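Local coordinates for protein putative nucleotidyltransferase (Sulfolobus solfataricus P2, PDB 2RFF) that probably acts as a nucleotidyltransferase, moving a nucleotide unit from a nucleoside triphosphate to an acceptor that is not established, at residues F30-R44 and K92-E105. Sequence-based numbering, arbitrary orientation.
With EDO (1,2-ethanediol), chain B.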
loop_
_atom_site.group_PDB
_atom_site.type_symbol
_atom_site.label_atom_id
_atom_site.label_comp_id
_atom_site.label_asym_id
_atom_site.label_seq_id
_atom_site.Cartn_x
_atom_site.Cartn_y
_atom_site.Cartn_z
ATOM N N PHE A 30 -13.877 -2.465 -4.824
ATOM C CA PHE A 30 -13.575 -2.126 -6.180
ATOM C C PHE A 30 -13.071 -3.339 -6.933
ATOM O O PHE A 30 -11.922 -3.742 -6.756
ATOM C CB PHE A 30 -12.549 -1.030 -6.163
ATOM C CG PHE A 30 -13.022 0.217 -5.480
ATOM C CD1 PHE A 30 -13.844 1.100 -6.143
ATOM C CD2 PHE A 30 -12.694 0.476 -4.137
ATOM C CE1 PHE A 30 -14.321 2.243 -5.488
ATOM C CE2 PHE A 30 -13.179 1.602 -3.492
ATOM C CZ PHE A 30 -13.968 2.488 -4.183
ATOM N N PRO A 31 -13.922 -3.935 -7.795
ATOM C CA PRO A 31 -13.493 -5.045 -8.638
ATOM C C PRO A 31 -12.278 -4.718 -9.502
ATOM O O PRO A 31 -11.522 -5.622 -9.797
ATOM C CB PRO A 31 -14.735 -5.337 -9.504
ATOM C CG PRO A 31 -15.869 -4.868 -8.712
ATOM C CD PRO A 31 -15.355 -3.642 -8.025
ATOM N N ASN A 32 -12.095 -3.446 -9.851
ATOM C CA ASN A 32 -10.954 -2.963 -10.665
ATOM C C ASN A 32 -9.638 -2.708 -9.898
ATOM O O ASN A 32 -8.638 -2.381 -10.518
ATOM C CB ASN A 32 -11.314 -1.757 -11.549
ATOM C CG ASN A 32 -11.775 -0.521 -10.758
ATOM O OD1 ASN A 32 -12.418 -0.662 -9.709
ATOM N ND2 ASN A 32 -11.510 0.676 -11.272
ATOM N N LEU A 33 -9.617 -2.860 -8.572
ATOM C CA LEU A 33 -8.348 -2.831 -7.824
ATOM C C LEU A 33 -7.588 -4.078 -8.279
ATOM O O LEU A 33 -8.101 -5.185 -8.182
ATOM C CB LEU A 33 -8.532 -2.882 -6.312
ATOM C CG LEU A 33 -7.174 -2.748 -5.577
ATOM C CD1 LEU A 33 -6.644 -1.331 -5.618
ATOM C CD2 LEU A 33 -7.360 -3.179 -4.157
ATOM N N GLU A 34 -6.371 -3.876 -8.774
ATOM C CA GLU A 34 -5.584 -4.963 -9.356
ATOM C C GLU A 34 -4.354 -5.345 -8.563
ATOM O O GLU A 34 -4.019 -6.528 -8.473
ATOM C CB GLU A 34 -5.247 -4.649 -10.826
ATOM C CG GLU A 34 -4.348 -5.628 -11.513
ATOM C CD GLU A 34 -4.836 -7.085 -11.484
ATOM O OE1 GLU A 34 -6.041 -7.338 -11.329
ATOM O OE2 GLU A 34 -3.980 -7.989 -11.669
ATOM N N GLU A 35 -3.643 -4.354 -8.055
ATOM C CA GLU A 35 -2.412 -4.561 -7.307
ATOM C C GLU A 35 -2.311 -3.515 -6.227
ATOM O O GLU A 35 -2.832 -2.405 -6.381
ATOM C CB GLU A 35 -1.154 -4.439 -8.194
ATOM C CG GLU A 35 -0.978 -5.564 -9.208
ATOM C CD GLU A 35 0.054 -5.361 -10.280
ATOM O OE1 GLU A 35 0.752 -4.331 -10.353
ATOM O OE2 GLU A 35 0.188 -6.302 -11.062
ATOM N N VAL A 36 -1.622 -3.894 -5.157
ATOM C CA VAL A 36 -1.240 -2.944 -4.121
ATOM C C VAL A 36 0.234 -3.162 -3.835
ATOM O O VAL A 36 0.695 -4.303 -3.720
ATOM C CB VAL A 36 -2.071 -3.070 -2.836
ATOM C CG1 VAL A 36 -1.581 -2.141 -1.668
ATOM C CG2 VAL A 36 -3.522 -2.805 -3.125
ATOM N N TYR A 37 0.947 -2.060 -3.687
ATOM C CA TYR A 37 2.353 -2.087 -3.318
ATOM C C TYR A 37 2.544 -1.309 -2.003
ATOM O O TYR A 37 1.784 -0.375 -1.678
ATOM C CB TYR A 37 3.219 -1.459 -4.411
ATOM C CG TYR A 37 3.222 -2.186 -5.724
ATOM C CD1 TYR A 37 2.180 -2.026 -6.635
ATOM C CD2 TYR A 37 4.269 -3.057 -6.064
ATOM C CE1 TYR A 37 2.213 -2.673 -7.912
ATOM C CE2 TYR A 37 4.288 -3.709 -7.307
ATOM C CZ TYR A 37 3.215 -3.540 -8.188
ATOM O OH TYR A 37 3.164 -4.136 -9.411
ATOM N N ILE A 38 3.580 -1.715 -1.270
ATOM C CA ILE A 38 4.141 -0.908 -0.202
ATOM C C ILE A 38 5.323 -0.151 -0.841
ATOM O O ILE A 38 6.122 -0.736 -1.602
ATOM C CB ILE A 38 4.631 -1.734 0.999
ATOM C CG1 ILE A 38 3.517 -2.643 1.506
ATOM C CG2 ILE A 38 5.196 -0.794 2.089
ATOM C CD1 ILE A 38 2.183 -1.951 1.782
ATOM N N PHE A 39 5.373 1.162 -0.657
ATOM C CA PHE A 39 6.494 1.975 -1.083
ATOM C C PHE A 39 7.051 2.711 0.121
ATOM O O PHE A 39 6.633 2.463 1.257
ATOM C CB PHE A 39 6.131 2.888 -2.277
ATOM C CG PHE A 39 5.174 4.035 -1.971
ATOM C CD1 PHE A 39 3.810 3.842 -1.981
ATOM C CD2 PHE A 39 5.650 5.323 -1.799
ATOM C CE1 PHE A 39 2.919 4.919 -1.721
ATOM C CE2 PHE A 39 4.782 6.403 -1.588
ATOM C CZ PHE A 39 3.419 6.204 -1.539
ATOM N N GLY A 40 8.057 3.534 -0.120
ATOM C CA GLY A 40 8.660 4.311 0.941
ATOM C C GLY A 40 9.585 3.506 1.826
ATOM O O GLY A 40 10.016 2.418 1.474
ATOM N N SER A 41 9.866 4.039 3.012
ATOM C CA SER A 41 10.913 3.461 3.882
ATOM C C SER A 41 10.644 2.058 4.358
ATOM O O SER A 41 11.594 1.300 4.560
ATOM C CB SER A 41 11.218 4.366 5.069
ATOM O OG SER A 41 10.104 4.510 5.885
ATOM N N ARG A 42 9.361 1.710 4.549
ATOM C CA ARG A 42 9.006 0.332 4.962
ATOM C C ARG A 42 9.177 -0.691 3.841
ATOM O O ARG A 42 9.246 -1.867 4.110
ATOM C CB ARG A 42 7.639 0.251 5.647
ATOM C CG ARG A 42 7.624 0.967 7.015
ATOM C CD ARG A 42 6.306 0.830 7.748
ATOM N NE ARG A 42 6.358 1.527 9.034
ATOM C CZ ARG A 42 6.963 1.070 10.130
ATOM N NH1 ARG A 42 7.541 -0.108 10.191
ATOM N NH2 ARG A 42 6.976 1.813 11.210
ATOM N N ALA A 43 9.221 -0.237 2.591
ATOM C CA ALA A 43 9.594 -1.111 1.466
ATOM C C ALA A 43 11.104 -1.170 1.304
ATOM O O ALA A 43 11.652 -2.242 1.061
ATOM C CB ALA A 43 8.984 -0.630 0.162
ATOM N N ARG A 44 11.780 -0.031 1.444
ATOM C CA ARG A 44 13.237 0.047 1.206
ATOM C C ARG A 44 14.083 -0.583 2.304
ATOM O O ARG A 44 15.092 -1.230 2.039
ATOM C CB ARG A 44 13.677 1.489 1.041
ATOM C CG ARG A 44 12.989 2.265 -0.068
ATOM C CD ARG A 44 13.553 3.648 -0.198
ATOM N NE ARG A 44 13.399 4.525 0.984
ATOM C CZ ARG A 44 12.510 5.517 1.138
ATOM N NH1 ARG A 44 11.667 5.855 0.186
ATOM N NH2 ARG A 44 12.509 6.233 2.240
ATOM N N LYS A 92 1.930 2.695 -12.898
ATOM C CA LYS A 92 2.600 2.162 -11.703
ATOM C C LYS A 92 4.135 2.272 -11.656
ATOM O O LYS A 92 4.708 2.307 -10.572
ATOM C CB LYS A 92 2.116 0.759 -11.361
ATOM C CG LYS A 92 2.550 -0.309 -12.314
ATOM C CD LYS A 92 1.885 -1.638 -11.965
ATOM C CE LYS A 92 2.385 -2.668 -12.947
ATOM N NZ LYS A 92 1.597 -3.915 -12.925
ATOM N N ASP A 93 4.787 2.361 -12.820
ATOM C CA ASP A 93 6.248 2.558 -12.903
ATOM C C ASP A 93 6.706 3.907 -12.336
ATOM O O ASP A 93 7.869 4.084 -12.083
ATOM C CB ASP A 93 6.777 2.417 -14.354
ATOM C CG ASP A 93 6.823 0.964 -14.862
ATOM O OD1 ASP A 93 6.698 -0.008 -14.084
ATOM O OD2 ASP A 93 7.052 0.796 -16.087
ATOM N N ARG A 94 5.774 4.851 -12.109
ATOM C CA ARG A 94 6.105 6.160 -11.522
ATOM C C ARG A 94 6.628 6.077 -10.083
ATOM O O ARG A 94 7.324 6.984 -9.633
ATOM C CB ARG A 94 4.915 7.121 -11.607
ATOM C CG ARG A 94 4.681 7.626 -13.029
ATOM C CD ARG A 94 3.621 8.742 -13.087
ATOM N NE ARG A 94 3.992 9.732 -14.107
ATOM C CZ ARG A 94 4.769 10.814 -13.919
ATOM N NH1 ARG A 94 5.280 11.143 -12.723
ATOM N NH2 ARG A 94 5.028 11.608 -14.956
ATOM N N VAL A 95 6.294 4.988 -9.373
ATOM C CA VAL A 95 6.765 4.741 -8.029
ATOM C C VAL A 95 7.800 3.638 -8.187
ATOM O O VAL A 95 7.454 2.518 -8.523
ATOM C CB VAL A 95 5.640 4.312 -7.121
ATOM C CG1 VAL A 95 6.166 4.030 -5.695
ATOM C CG2 VAL A 95 4.552 5.400 -7.082
ATOM N N LYS A 96 9.046 3.999 -7.909
ATOM C CA LYS A 96 10.162 3.092 -7.931
ATOM C C LYS A 96 10.304 2.563 -6.503
ATOM O O LYS A 96 9.648 3.015 -5.552
ATOM C CB LYS A 96 11.450 3.829 -8.338
ATOM C CG LYS A 96 11.342 4.840 -9.524
ATOM C CD LYS A 96 10.695 4.289 -10.795
ATOM N N ASP A 97 11.165 1.582 -6.342
ATOM C CA ASP A 97 11.425 1.094 -5.018
ATOM C C ASP A 97 10.085 0.868 -4.333
ATOM O O ASP A 97 9.573 1.714 -3.570
ATOM C CB ASP A 97 12.298 2.107 -4.268
ATOM C CG ASP A 97 13.655 2.328 -4.949
ATOM O OD1 ASP A 97 13.856 1.836 -6.091
ATOM O OD2 ASP A 97 14.523 2.976 -4.330
ATOM N N LYS A 98 9.481 -0.246 -4.718
ATOM C CA LYS A 98 8.241 -0.753 -4.103
ATOM C C LYS A 98 8.201 -2.263 -4.031
ATOM O O LYS A 98 8.896 -2.947 -4.779
ATOM C CB LYS A 98 7.042 -0.189 -4.845
ATOM C CG LYS A 98 6.966 -0.488 -6.335
ATOM C CD LYS A 98 5.755 0.211 -6.953
ATOM C CE LYS A 98 5.473 -0.269 -8.386
ATOM N NZ LYS A 98 6.610 0.004 -9.265
ATOM N N VAL A 99 7.360 -2.758 -3.118
ATOM C CA VAL A 99 7.176 -4.172 -2.832
ATOM C C VAL A 99 5.736 -4.573 -3.131
ATOM O O VAL A 99 4.830 -3.897 -2.699
ATOM C CB VAL A 99 7.453 -4.467 -1.340
ATOM C CG1 VAL A 99 6.937 -5.863 -0.940
ATOM C CG2 VAL A 99 8.923 -4.289 -1.057
ATOM N N LEU A 100 5.542 -5.636 -3.922
ATOM C CA LEU A 100 4.212 -6.144 -4.209
ATOM C C LEU A 100 3.614 -6.738 -2.912
ATOM O O LEU A 100 4.146 -7.636 -2.274
ATOM C CB LEU A 100 4.227 -7.136 -5.370
ATOM C CG LEU A 100 2.859 -7.632 -5.842
ATOM C CD1 LEU A 100 2.082 -6.568 -6.574
ATOM C CD2 LEU A 100 3.030 -8.866 -6.756
ATOM N N PHE A 101 2.459 -6.205 -2.558
ATOM C CA PHE A 101 1.793 -6.552 -1.320
ATOM C C PHE A 101 0.601 -7.453 -1.589
ATOM O O PHE A 101 0.332 -8.363 -0.810
ATOM C CB PHE A 101 1.350 -5.252 -0.631
ATOM C CG PHE A 101 0.778 -5.417 0.765
ATOM C CD1 PHE A 101 1.612 -5.836 1.796
ATOM C CD2 PHE A 101 -0.548 -5.071 1.038
ATOM C CE1 PHE A 101 1.107 -5.938 3.085
ATOM C CE2 PHE A 101 -1.063 -5.196 2.339
ATOM C CZ PHE A 101 -0.242 -5.649 3.357
ATOM N N TRP A 102 -0.135 -7.148 -2.655
ATOM C CA TRP A 102 -1.343 -7.847 -3.005
ATOM C C TRP A 102 -1.555 -7.709 -4.505
ATOM O O TRP A 102 -1.165 -6.704 -5.138
ATOM C CB TRP A 102 -2.512 -7.233 -2.212
ATOM C CG TRP A 102 -3.894 -7.771 -2.513
ATOM C CD1 TRP A 102 -4.554 -8.758 -1.850
ATOM C CD2 TRP A 102 -4.759 -7.362 -3.579
ATOM N NE1 TRP A 102 -5.801 -8.973 -2.405
ATOM C CE2 TRP A 102 -5.938 -8.141 -3.489
ATOM C CE3 TRP A 102 -4.652 -6.409 -4.613
ATOM C CZ2 TRP A 102 -7.019 -7.982 -4.384
ATOM C CZ3 TRP A 102 -5.711 -6.266 -5.525
ATOM C CH2 TRP A 102 -6.885 -7.043 -5.394
ATOM N N LYS A 103 -2.153 -8.743 -5.065
ATOM C CA LYS A 103 -2.552 -8.739 -6.476
ATOM C C LYS A 103 -3.841 -9.554 -6.555
ATOM O O LYS A 103 -3.962 -10.582 -5.909
ATOM C CB LYS A 103 -1.468 -9.292 -7.389
ATOM C CG LYS A 103 -1.840 -9.255 -8.858
ATOM C CD LYS A 103 -0.629 -9.544 -9.676
ATOM C CE LYS A 103 -0.935 -9.680 -11.140
ATOM N NZ LYS A 103 -1.355 -8.419 -11.742
ATOM N N ARG A 104 -4.801 -9.099 -7.347
ATOM C CA ARG A 104 -6.053 -9.819 -7.447
ATOM C C ARG A 104 -5.867 -11.340 -7.680
ATOM O O ARG A 104 -6.484 -12.124 -6.944
ATOM C CB ARG A 104 -6.950 -9.190 -8.522
ATOM C CG ARG A 104 -8.304 -9.830 -8.720
ATOM C CD ARG A 104 -9.243 -9.571 -7.591
ATOM N NE ARG A 104 -9.622 -8.163 -7.471
ATOM C CZ ARG A 104 -10.309 -7.629 -6.446
ATOM N NH1 ARG A 104 -10.683 -8.356 -5.416
ATOM N NH2 ARG A 104 -10.583 -6.332 -6.455
ATOM N N GLU A 105 -4.984 -11.714 -8.610
ATOM C CA GLU A 105 -4.743 -13.114 -8.997
ATOM C C GLU A 105 -3.800 -13.863 -8.033
ATOM O O GLU A 105 -3.620 -15.073 -8.178
ATOM C CB GLU A 105 -4.246 -13.214 -10.432
ATOM C CG GLU A 105 -5.227 -12.624 -11.463
ATOM C CD GLU A 105 -5.152 -11.104 -11.641
ATOM O OE1 GLU A 105 -4.362 -10.420 -10.937
ATOM O OE2 GLU A 105 -5.885 -10.597 -12.524
HETATM C C1 EDO B . -8.668 -12.624 -13.423
HETATM O O1 EDO B . -7.685 -11.816 -14.085
HETATM C C2 EDO B . -9.005 -11.972 -12.086
HETATM O O2 EDO B . -9.845 -10.829 -12.224
HETATM O O HOH W 1 -9.022 -6.856 -10.317
HETATM O O HOH W 2 9.369 4.354 -2.734
#
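Glu35 OE1 takes two donors from opposite faces of its carboxylate: Lys92 NZ at 2.7 Å, on the syn side, and the hydroxyl Tyr37 OH at 2.6 Å, well above the plane. The other oxygen, OE2, offers its anti lone pair to Lys103 NZ, which also bridges to Glu34 OE2, so one ammonium ties two neighbouring acids together. This network lies along an antiparallel pair, strands 33-39 and 98-103, in the mixed sheet of the nucleotidyltransferase domain, where strand 53-59 flanks 33-39 on its other side. With an alanine in place of Glu35, Lys92 is likely to lose its carboxylate mate, Tyr37 OH its acceptor, and Lys103 NZ one of its two close carboxylates.

The Tyr37 ring is sandwiched. Lys98 CE sits over its centre, 3.7 Å from the centroid, while Leu100 CD1 presses the opposite face nearer the rim. Lys98 bends at its last torsion (chi4 -61°), which keeps NZ over the face as a cation-pi contact while it bonds Val95 O at 2.8 Å.

The register slips by one residue at a classic beta bulge: Phe101 and Trp102 both face Val36, whose carbonyl O receives both of their N-H groups, Phe101 N at 2.8 Å and Trp102 N at 3.1 Å. On the side of the sheet turned to helix 6-29, Ile38 CD1 rests over one face of the Phe101 ring and Val36 CG1 comes up beside that ring, with Leu16 of the helix touching the phenylalanine as well. At the far end, Arg104 N donates to Glu34 O at 2.9 Å. Its folded side chain bonds Ala27 O of the helix through NH2 and, weakly, Leu33 O, while the indole edge points into the guanidinium face, Trp102 CH2 standing 3.6 Å above its centre.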